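PDB 6MEL: succinate--CoA ligase subunit alpha from Campylobacter jejuni, which forms the alpha subunit of a CoA ligase, pairing a Rossmann-type CoA-binding domain with a ligase domain built on a second, mixed alpha/beta sheet. Local coordinates for residues Ile151-Thr156 with Ile207-Gly212; Gly179-Ile184 with Gly246-Ile251. One frame throughout, in Å; residues are numbered along the deposited sequence. Where two conformers were deposited one is given.

Contact 1 of 2, residues Ile151-Thr156 with Ile207-Gly212; sequences ISKSGT and IGEIGG
Lys153 reaches across the end of strand 203-209, held first through its backbone N, which donates to Ile207 O at 3.1 Å. Ile207 N donates to Ile151 O (2.8 Å, N-H...O 167°), completing the parallel bridge of Ser152 with Ile207, in which the residues flanking Ser152 grip Ile207. The Lys153 side chain starts with CB 4.1 Å from Glu209 OE1. With CG anti to the carbonyl carbon (chi1 -85°) and the chain extended beyond it, CD passes Glu209 CG at 3.9 Å, the two stems crossing obliquely. At the tip, NZ donates to two waters, at 2.8 and 3.0 Å, the farther one donating to Gly211 O; its salt-bridge partner is Glu215. A long lysine suits this place, its extended methylenes lining the strand. The Glu209 carboxylate turns to His247 through OE2, and a water joins OE1 to Ser154 OG. Ser152 OG packs 3.4 Å from Ile207 CB, is hydrogen-bonded to Thr158, and accepts from Ser154 N at 3.0 Å, an ST turn well suited to serine. Here, at the C-terminal edge of the parallel strands of the CoA-ligase domain, a three-layer, flavodoxin-like alpha/beta fold, loops lead into helices 156-167 and 214-225.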
# COMPACT_ATOMS: atom_id res chain seq x y z
N ILE A 151 2.77 -15.62 -11.27
CA ILE A 151 3.44 -14.59 -10.49
C ILE A 151 2.39 -13.55 -10.13
O ILE A 151 1.76 -13.05 -11.03
CB ILE A 151 4.58 -13.94 -11.27
CG1 ILE A 151 5.55 -14.95 -11.87
CG2 ILE A 151 5.32 -12.92 -10.40
CD1 ILE A 151 6.32 -14.40 -13.05
N SER A 152 2.21 -13.25 -8.84
CA SER A 152 1.08 -12.39 -8.42
C SER A 152 1.44 -11.49 -7.23
O SER A 152 1.98 -11.96 -6.23
CB SER A 152 -0.11 -13.24 -8.11
OG SER A 152 -1.22 -12.47 -7.71
N LYS A 153 1.01 -10.23 -7.32
CA LYS A 153 1.12 -9.29 -6.24
C LYS A 153 -0.03 -9.46 -5.23
O LYS A 153 -0.09 -8.71 -4.20
CB LYS A 153 1.05 -7.86 -6.76
CG LYS A 153 2.35 -7.22 -7.26
CD LYS A 153 2.07 -5.84 -7.79
CE LYS A 153 3.32 -5.13 -8.23
NZ LYS A 153 3.03 -3.77 -8.74
N SER A 154 -0.94 -10.42 -5.47
CA SER A 154 -2.06 -10.60 -4.53
C SER A 154 -2.16 -12.03 -3.97
O SER A 154 -1.35 -12.92 -4.31
CB SER A 154 -3.37 -10.11 -5.08
OG SER A 154 -3.43 -10.15 -6.45
N GLY A 155 -3.11 -12.19 -3.03
CA GLY A 155 -3.40 -13.47 -2.38
C GLY A 155 -4.57 -14.20 -3.04
O GLY A 155 -4.39 -15.05 -3.95
N THR A 156 -5.80 -13.88 -2.61
CA THR A 156 -6.99 -14.59 -3.09
C THR A 156 -7.15 -14.51 -4.62
O THR A 156 -7.66 -15.46 -5.22
CB THR A 156 -8.24 -14.11 -2.35
OG1 THR A 156 -8.36 -12.70 -2.47
CG2 THR A 156 -8.17 -14.52 -0.90
N ILE A 207 -0.00 -11.54 -12.58
CA ILE A 207 -1.10 -10.79 -11.97
C ILE A 207 -0.49 -9.58 -11.26
O ILE A 207 0.34 -9.76 -10.36
CB ILE A 207 -1.93 -11.61 -10.96
CG1 ILE A 207 -2.36 -12.98 -11.48
CG2 ILE A 207 -3.11 -10.79 -10.48
CD1 ILE A 207 -3.44 -12.92 -12.52
N GLY A 208 -0.89 -8.38 -11.69
CA GLY A 208 -0.37 -7.17 -11.12
C GLY A 208 -1.47 -6.32 -10.58
O GLY A 208 -2.64 -6.75 -10.54
N GLU A 209 -1.09 -5.11 -10.16
CA GLU A 209 -2.02 -4.11 -9.73
C GLU A 209 -1.39 -2.72 -9.83
O GLU A 209 -0.21 -2.58 -10.13
CB GLU A 209 -2.55 -4.43 -8.33
CG GLU A 209 -1.52 -4.48 -7.23
CD GLU A 209 -1.98 -5.14 -5.93
OE1 GLU A 209 -2.61 -6.20 -6.00
OE2 GLU A 209 -1.68 -4.58 -4.84
N ILE A 210 -2.23 -1.71 -9.61
CA ILE A 210 -1.85 -0.33 -9.56
C ILE A 210 -0.66 -0.14 -8.62
O ILE A 210 -0.51 -0.85 -7.62
CB ILE A 210 -3.02 0.55 -9.12
CG1 ILE A 210 -3.63 0.06 -7.81
CG2 ILE A 210 -4.07 0.65 -10.22
CD1 ILE A 210 -4.43 1.17 -7.11
N GLY A 211 0.16 0.86 -8.94
CA GLY A 211 1.24 1.34 -8.05
C GLY A 211 2.60 0.91 -8.55
O GLY A 211 2.83 -0.28 -8.87
N GLY A 212 3.52 1.88 -8.59
CA GLY A 212 4.84 1.73 -9.22
C GLY A 212 4.70 1.27 -10.66
O GLY A 212 3.59 1.29 -11.26
O HOH W 1 5.17 -1.81 -9.37
O HOH W 2 1.67 -2.27 -6.76
O HOH W 3 -2.48 -8.21 -7.91

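Contact 2 of 2, residues Gly179-Ile184 with Gly246-Ile251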
# COMPACT_ATOMS: atom_id res chain seq x y z
N GLY A 179 4.01 -10.07 -3.37
CA GLY A 179 3.68 -9.14 -2.33
C GLY A 179 3.05 -7.86 -2.82
O GLY A 179 3.24 -7.43 -3.99
N GLY A 180 2.30 -7.24 -1.90
CA GLY A 180 1.49 -6.05 -2.17
C GLY A 180 2.09 -4.76 -1.60
O GLY A 180 1.41 -3.74 -1.54
N ASP A 181 3.34 -4.81 -1.15
CA ASP A 181 4.00 -3.65 -0.53
C ASP A 181 4.78 -2.86 -1.58
O ASP A 181 5.03 -3.31 -2.71
CB ASP A 181 4.89 -4.10 0.63
CG ASP A 181 4.12 -4.43 1.89
OD1 ASP A 181 2.88 -4.27 1.89
OD2 ASP A 181 4.78 -4.80 2.90
N PRO A 182 5.17 -1.62 -1.27
CA PRO A 182 5.88 -0.78 -2.21
C PRO A 182 7.31 -1.26 -2.50
O PRO A 182 7.80 -1.09 -3.61
CB PRO A 182 5.93 0.61 -1.55
CG PRO A 182 5.06 0.53 -0.30
CD PRO A 182 4.88 -0.93 -0.00
N ILE A 183 7.94 -1.86 -1.50
CA ILE A 183 9.21 -2.58 -1.72
C ILE A 183 8.99 -4.08 -1.48
O ILE A 183 8.55 -4.46 -0.39
CB ILE A 183 10.30 -2.05 -0.79
CG1 ILE A 183 10.56 -0.55 -0.94
CG2 ILE A 183 11.58 -2.86 -0.93
CD1 ILE A 183 11.58 -0.04 0.09
N ILE A 184 9.32 -4.90 -2.48
CA ILE A 184 9.22 -6.32 -2.42
C ILE A 184 10.54 -6.89 -2.91
O ILE A 184 11.47 -6.15 -3.20
CB ILE A 184 8.02 -6.81 -3.25
CG1 ILE A 184 8.08 -6.32 -4.70
CG2 ILE A 184 6.69 -6.43 -2.59
CD1 ILE A 184 7.13 -7.03 -5.62
N GLY A 246 -6.39 -0.95 -0.23
CA GLY A 246 -6.02 -2.02 0.69
C GLY A 246 -4.52 -2.14 0.85
O GLY A 246 -3.94 -1.73 1.84
N HIS A 247 -3.87 -2.75 -0.14
CA HIS A 247 -2.40 -2.93 -0.09
C HIS A 247 -1.64 -1.60 0.00
O HIS A 247 -1.89 -0.64 -0.76
CB HIS A 247 -1.93 -3.61 -1.38
CG HIS A 247 -2.22 -5.05 -1.45
ND1 HIS A 247 -2.24 -5.68 -2.66
CD2 HIS A 247 -2.42 -5.99 -0.49
CE1 HIS A 247 -2.48 -6.96 -2.46
NE2 HIS A 247 -2.55 -7.19 -1.12
N ALA A 248 -0.62 -1.55 0.86
CA ALA A 248 0.22 -0.33 0.95
C ALA A 248 0.76 0.06 -0.44
O ALA A 248 0.91 1.19 -0.72
CB ALA A 248 1.35 -0.57 1.92
N GLY A 249 1.06 -0.91 -1.31
CA GLY A 249 1.62 -0.60 -2.60
C GLY A 249 0.59 -0.18 -3.64
O GLY A 249 0.95 0.29 -4.73
N ALA A 250 -0.70 -0.34 -3.33
CA ALA A 250 -1.72 -0.19 -4.36
C ALA A 250 -2.27 1.23 -4.35
O ALA A 250 -3.38 1.46 -3.88
CB ALA A 250 -2.82 -1.21 -4.17
N ILE A 251 -1.51 2.14 -4.95
CA ILE A 251 -1.88 3.54 -4.97
C ILE A 251 -1.32 4.14 -6.27
O ILE A 251 -0.18 3.89 -6.63
CB ILE A 251 -1.41 4.27 -3.70
CG1 ILE A 251 -1.75 5.76 -3.79
CG2 ILE A 251 0.07 4.06 -3.42
CD1 ILE A 251 -1.74 6.46 -2.44
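A backbone hydrogen bond joins Gly180 to Gly249: the amide N of Gly249 donates to Gly180 O at 2.9 Å, in the carbonyl plane, with a bent N-H...O angle of 142°. Gly249 is the third residue of a type I turn from His247 to Ala250, closed by Ala250 N to His247 O (2.8 Å), and the turn presents its amide to the neighbouring loop. A CB on Gly249 would stand 2.7 Å from Gly180 O, the very acceptor its N-H uses.

A CH-pi contact is the second kind of interaction. Gly180 CA sits over one face of the His247 imidazole, 3.9 Å from its centroid and displaced toward the rim. His247 CG, anti to its own carbonyl carbon (chi1 -75°), carries the ring beneath that CA. A CB on Gly180 would clash, 2.6 Å from His247 CG; glycine lets the CA hydrogens rest on the face. Separately, His247 CB comes within 3.3 Å of Gly180 O.

Apolar packing completes the join: Pro182 CD meets Ala248 CB at 4.0 Å. Of the polar ends, Asp181 OD1 touches Ala248 CB at 4.0 Å and takes its hydrogen bond from Asn123, and Gly249 O takes one from a basic side chain of another protein's chain.

The chemistry implies a loop-to-loop contact made mainly by backbone and CH groups, in which the imidazole is packed on a face while its ND1 remains engaged with the carboxylate of Glu209.

Overall arrangement
Contact 1 and contact 2 have centres about 8 Å apart, and their segments alternate in chain order. What couples them is direct contact. A probable hydrogen bond of 2.5 Å between Glu209 OE2 and His247 ND1 ties the end of strand 203-209 to the turn of 246-251. Packing of Lys153 adds to it: Lys153 O approaches His247 CE1 at 3.4 Å, and Lys153 CG lies 3.4 Å from Gly179 O. The imidazole is thus bordered by residues from three other segments. Another protein's chain comes within reach of both contacts, placing them beside a subunit interface.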